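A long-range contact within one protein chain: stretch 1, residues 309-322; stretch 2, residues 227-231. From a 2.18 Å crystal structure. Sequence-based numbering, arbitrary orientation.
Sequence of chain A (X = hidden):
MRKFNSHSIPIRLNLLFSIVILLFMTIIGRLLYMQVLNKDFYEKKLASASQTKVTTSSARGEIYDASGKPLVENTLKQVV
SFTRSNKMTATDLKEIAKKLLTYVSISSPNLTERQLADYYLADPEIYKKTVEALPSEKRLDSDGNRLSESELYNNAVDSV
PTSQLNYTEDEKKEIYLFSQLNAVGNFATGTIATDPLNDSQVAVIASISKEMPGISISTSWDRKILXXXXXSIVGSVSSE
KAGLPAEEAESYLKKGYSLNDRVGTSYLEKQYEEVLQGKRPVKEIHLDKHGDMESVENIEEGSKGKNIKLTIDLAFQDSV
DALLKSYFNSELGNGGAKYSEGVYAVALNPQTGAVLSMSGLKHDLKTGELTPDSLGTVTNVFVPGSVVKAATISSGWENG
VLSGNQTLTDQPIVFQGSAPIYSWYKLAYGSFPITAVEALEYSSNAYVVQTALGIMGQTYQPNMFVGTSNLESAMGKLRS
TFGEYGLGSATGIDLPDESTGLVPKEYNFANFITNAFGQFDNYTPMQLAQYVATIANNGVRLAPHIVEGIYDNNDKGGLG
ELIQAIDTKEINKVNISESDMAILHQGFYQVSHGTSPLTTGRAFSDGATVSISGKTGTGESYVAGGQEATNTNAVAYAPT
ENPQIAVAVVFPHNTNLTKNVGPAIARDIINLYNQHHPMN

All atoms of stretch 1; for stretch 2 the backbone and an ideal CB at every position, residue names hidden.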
# COMPACT_ATOMS: atom_id res chain seq x y z
N LYS A 309 -5.66 -0.06 -14.47
CA LYS A 309 -7.06 -0.01 -14.04
C LYS A 309 -7.22 -0.86 -12.79
O LYS A 309 -6.85 -2.04 -12.76
CB LYS A 309 -7.97 -0.50 -15.17
CG LYS A 309 -9.47 -0.57 -14.84
CD LYS A 309 -10.34 -0.60 -16.11
CE LYS A 309 -10.69 -2.03 -16.54
NZ LYS A 309 -11.94 -2.15 -17.36
N LEU A 310 -7.77 -0.27 -11.73
CA LEU A 310 -7.95 -0.98 -10.47
C LEU A 310 -9.13 -1.94 -10.48
O LEU A 310 -9.99 -1.88 -11.35
CB LEU A 310 -8.14 -0.02 -9.30
CG LEU A 310 -7.20 1.18 -9.25
CD1 LEU A 310 -7.41 1.88 -7.91
CD2 LEU A 310 -5.76 0.71 -9.46
N THR A 311 -9.12 -2.83 -9.50
CA THR A 311 -10.18 -3.81 -9.33
C THR A 311 -11.31 -3.18 -8.54
O THR A 311 -12.41 -3.72 -8.52
CB THR A 311 -9.67 -5.02 -8.52
OG1 THR A 311 -9.08 -4.55 -7.29
CG2 THR A 311 -8.60 -5.79 -9.28
N ILE A 312 -11.03 -2.06 -7.88
CA ILE A 312 -12.03 -1.39 -7.03
C ILE A 312 -12.86 -0.40 -7.81
O ILE A 312 -12.33 0.41 -8.58
CB ILE A 312 -11.39 -0.59 -5.87
CG1 ILE A 312 -10.51 -1.50 -4.99
CG2 ILE A 312 -12.50 0.07 -5.04
CD1 ILE A 312 -9.59 -0.73 -4.08
N ASP A 313 -14.17 -0.47 -7.61
CA ASP A 313 -15.08 0.51 -8.17
C ASP A 313 -15.35 1.62 -7.15
O ASP A 313 -15.76 1.35 -6.03
CB ASP A 313 -16.37 -0.21 -8.56
CG ASP A 313 -17.22 0.62 -9.46
OD1 ASP A 313 -17.80 1.61 -8.96
OD2 ASP A 313 -17.26 0.32 -10.67
N LEU A 314 -15.10 2.87 -7.52
CA LEU A 314 -15.37 3.98 -6.61
C LEU A 314 -16.74 3.93 -5.92
O LEU A 314 -16.83 4.23 -4.73
CB LEU A 314 -15.25 5.30 -7.36
CG LEU A 314 -14.06 6.25 -7.13
CD1 LEU A 314 -12.78 5.46 -7.12
CD2 LEU A 314 -14.03 7.32 -8.21
N ALA A 315 -17.80 3.61 -6.67
CA ALA A 315 -19.16 3.63 -6.16
C ALA A 315 -19.30 2.58 -5.06
O ALA A 315 -19.83 2.87 -3.98
CB ALA A 315 -20.20 3.40 -7.29
N PHE A 316 -18.81 1.37 -5.33
CA PHE A 316 -18.77 0.34 -4.29
C PHE A 316 -17.98 0.80 -3.06
O PHE A 316 -18.46 0.76 -1.92
CB PHE A 316 -18.29 -1.03 -4.82
CG PHE A 316 -18.44 -2.12 -3.81
CD1 PHE A 316 -19.69 -2.47 -3.33
CD2 PHE A 316 -17.33 -2.76 -3.29
CE1 PHE A 316 -19.84 -3.45 -2.36
CE2 PHE A 316 -17.46 -3.74 -2.32
CZ PHE A 316 -18.71 -4.09 -1.85
N GLN A 317 -16.78 1.30 -3.31
CA GLN A 317 -15.94 1.77 -2.21
C GLN A 317 -16.62 2.87 -1.40
O GLN A 317 -16.50 2.90 -0.18
CB GLN A 317 -14.55 2.18 -2.71
CG GLN A 317 -13.66 2.85 -1.65
CD GLN A 317 -12.76 1.88 -0.89
OE1 GLN A 317 -12.76 0.68 -1.15
NE2 GLN A 317 -11.94 2.41 0.01
N ASP A 318 -17.34 3.78 -2.08
CA ASP A 318 -18.05 4.87 -1.43
C ASP A 318 -19.14 4.32 -0.52
O ASP A 318 -19.37 4.83 0.58
CB ASP A 318 -18.71 5.81 -2.45
CG ASP A 318 -17.71 6.68 -3.20
OD1 ASP A 318 -16.53 6.77 -2.80
OD2 ASP A 318 -18.13 7.31 -4.19
N SER A 319 -19.84 3.31 -1.00
CA SER A 319 -20.98 2.80 -0.25
C SER A 319 -20.52 1.97 0.95
O SER A 319 -21.11 2.04 2.03
CB SER A 319 -22.03 2.16 -1.18
OG SER A 319 -21.63 0.88 -1.60
N VAL A 320 -19.41 1.25 0.82
CA VAL A 320 -18.80 0.66 2.03
C VAL A 320 -18.33 1.70 3.07
O VAL A 320 -18.62 1.56 4.26
CB VAL A 320 -17.69 -0.35 1.66
CG1 VAL A 320 -17.07 -0.96 2.91
CG2 VAL A 320 -18.28 -1.42 0.78
N ASP A 321 -17.62 2.74 2.65
CA ASP A 321 -17.25 3.85 3.54
C ASP A 321 -18.46 4.41 4.31
O ASP A 321 -18.40 4.64 5.51
CB ASP A 321 -16.60 4.98 2.70
CG ASP A 321 -15.22 4.62 2.14
OD1 ASP A 321 -14.70 5.40 1.32
OD2 ASP A 321 -14.59 3.59 2.50
N ALA A 322 -19.59 4.60 3.62
CA ALA A 322 -20.81 5.15 4.25
C ALA A 322 -21.37 4.19 5.28
O ALA A 322 -21.74 4.61 6.39
CB ALA A 322 -21.88 5.50 3.18
N UNK A 227 -9.73 14.35 -5.86
CA UNK A 227 -10.45 14.05 -4.62
C UNK A 227 -11.37 12.84 -4.79
O UNK A 227 -12.41 12.92 -5.44
CB UNK A 227 -11.26 15.27 -4.17
N UNK A 228 -10.97 11.70 -4.26
CA UNK A 228 -11.79 10.50 -4.34
C UNK A 228 -11.45 9.65 -3.13
O UNK A 228 -10.48 9.94 -2.42
CB UNK A 228 -11.56 9.74 -5.65
N UNK A 229 -12.26 8.62 -2.90
CA UNK A 229 -12.14 7.77 -1.73
C UNK A 229 -10.97 6.81 -1.87
O UNK A 229 -10.58 6.19 -0.89
CB UNK A 229 -13.44 6.99 -1.50
N UNK A 230 -10.40 6.74 -3.07
CA UNK A 230 -9.18 5.98 -3.35
C UNK A 230 -7.90 6.80 -3.44
O UNK A 230 -6.86 6.26 -3.84
CB UNK A 230 -9.36 5.22 -4.66
N UNK A 231 -7.96 8.08 -3.05
CA UNK A 231 -6.78 8.95 -3.11
C UNK A 231 -5.63 8.51 -2.20
O UNK A 231 -4.48 8.54 -2.61
CB UNK A 231 -7.19 10.38 -2.74

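Stretch 1 leaves a strand at Leu 310, passes through a short loop, and enters a helix at Leu 314, with Asp 313 as its N-cap. Stretch 2 packs against this corner, its last four residues forming a type I turn.

At position 227 the ideal CB has nothing of stretch 1 within 5.5 Å, and the backbone, with phi/psi of -70/104, is extended. Stretch 1 therefore sets no requirement here, and almost any residue would do. The deposited residue is Glu 227, whose side chain stays out of reach of stretch 1.

At position 228, CA-to-CB points sideways, and the ideal CB lies 4.3 Å from Leu 314 CD2. That methyl offers a modest apolar contact, suited to a small or beta-branched residue. The backbone is extended, at -152/169, and a type I turn begins here, so a short side chain with an oxygen could also serve the turn by accepting from a backbone NH ahead. Ser, Thr, Asn, Asp or Val would all be reasonable. The residue is Thr 228. Its CB packs 4.3 Å from Leu 314 CD2, while its OG1 accepts a weak hydrogen bond from the backbone N of position 230, at 3.3 Å.

Position 229 faces the helix directly. Its ideal CB is 3.4 Å from Asp 318 OD1, 3.5 Å from Asp 321 OD1 and 4.2 Å from Gln 317 CG. Two carboxylates so close call for a donor and would make an acidic side chain unfavourable; the short distances favour a small one, and the backbone, -76/-11, fits the second residue of a type I turn. Ser is an excellent candidate, and Thr is possible. The residue is Ser 229, with chi1 in the p well. Its OG donates to Asp 318 OD1 at 2.9 Å. Beside it, a water oxygen lies 2.6 Å from Ser 229 O and 2.7 Å from Asp 321 OD1, linking the turn backbone to the helix.

Position 230 points toward an apolar hollow lined by Leu 310, Ile 312 and Leu 314, with the ideal CB 4.2 Å from Leu 314 CD1 and 5.0 Å from Leu 310 CD1. These methyls offer no polar partner, so Leu, Met or Ile would suit, provided the side chain is long enough to reach them. The residue is Leu 230, in the m,t rotamer; stretch 1 covers 111 Å² of it, more than of any other residue in stretch 2. Its CD1 lies 3.2 Å from Leu 314 CD1, a tight approach, and 4.0 Å from Leu 310 CD1. Its other methyl, CD2, reaches Ile 312 CD1 at 3.9 Å and Gln 317 CD at 3.9 Å.

Position 231 again has nothing of stretch 1 within 5.5 Å of its ideal CB. It closes the turn through backbone atoms alone, its N donating to Thr 228 O at 3.2 Å, so the side chain is free to vary. The residue is Ser 231, whose OG donates to Thr 228 O, also at 3.2 Å, reinforcing the turn.

Stretch 2 (227-231) ETSLS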
# COMPACT_ATOMS: atom_id res chain seq x y z
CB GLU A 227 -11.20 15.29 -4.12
CG GLU A 227 -10.26 16.42 -3.73
CD GLU A 227 -10.88 17.41 -2.75
OE1 GLU A 227 -12.11 17.61 -2.80
OE2 GLU A 227 -10.13 17.98 -1.93
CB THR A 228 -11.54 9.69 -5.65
OG1 THR A 228 -10.33 8.94 -5.55
CG2 THR A 228 -11.46 10.61 -6.86
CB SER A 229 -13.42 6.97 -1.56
OG SER A 229 -13.69 6.21 -2.73
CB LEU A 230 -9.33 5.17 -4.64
CG LEU A 230 -10.41 4.08 -4.60
CD1 LEU A 230 -10.58 3.43 -5.95
CD2 LEU A 230 -10.08 3.05 -3.53
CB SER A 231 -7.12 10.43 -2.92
OG SER A 231 -7.53 10.69 -1.58
O HOH W 1 -12.03 5.62 1.15
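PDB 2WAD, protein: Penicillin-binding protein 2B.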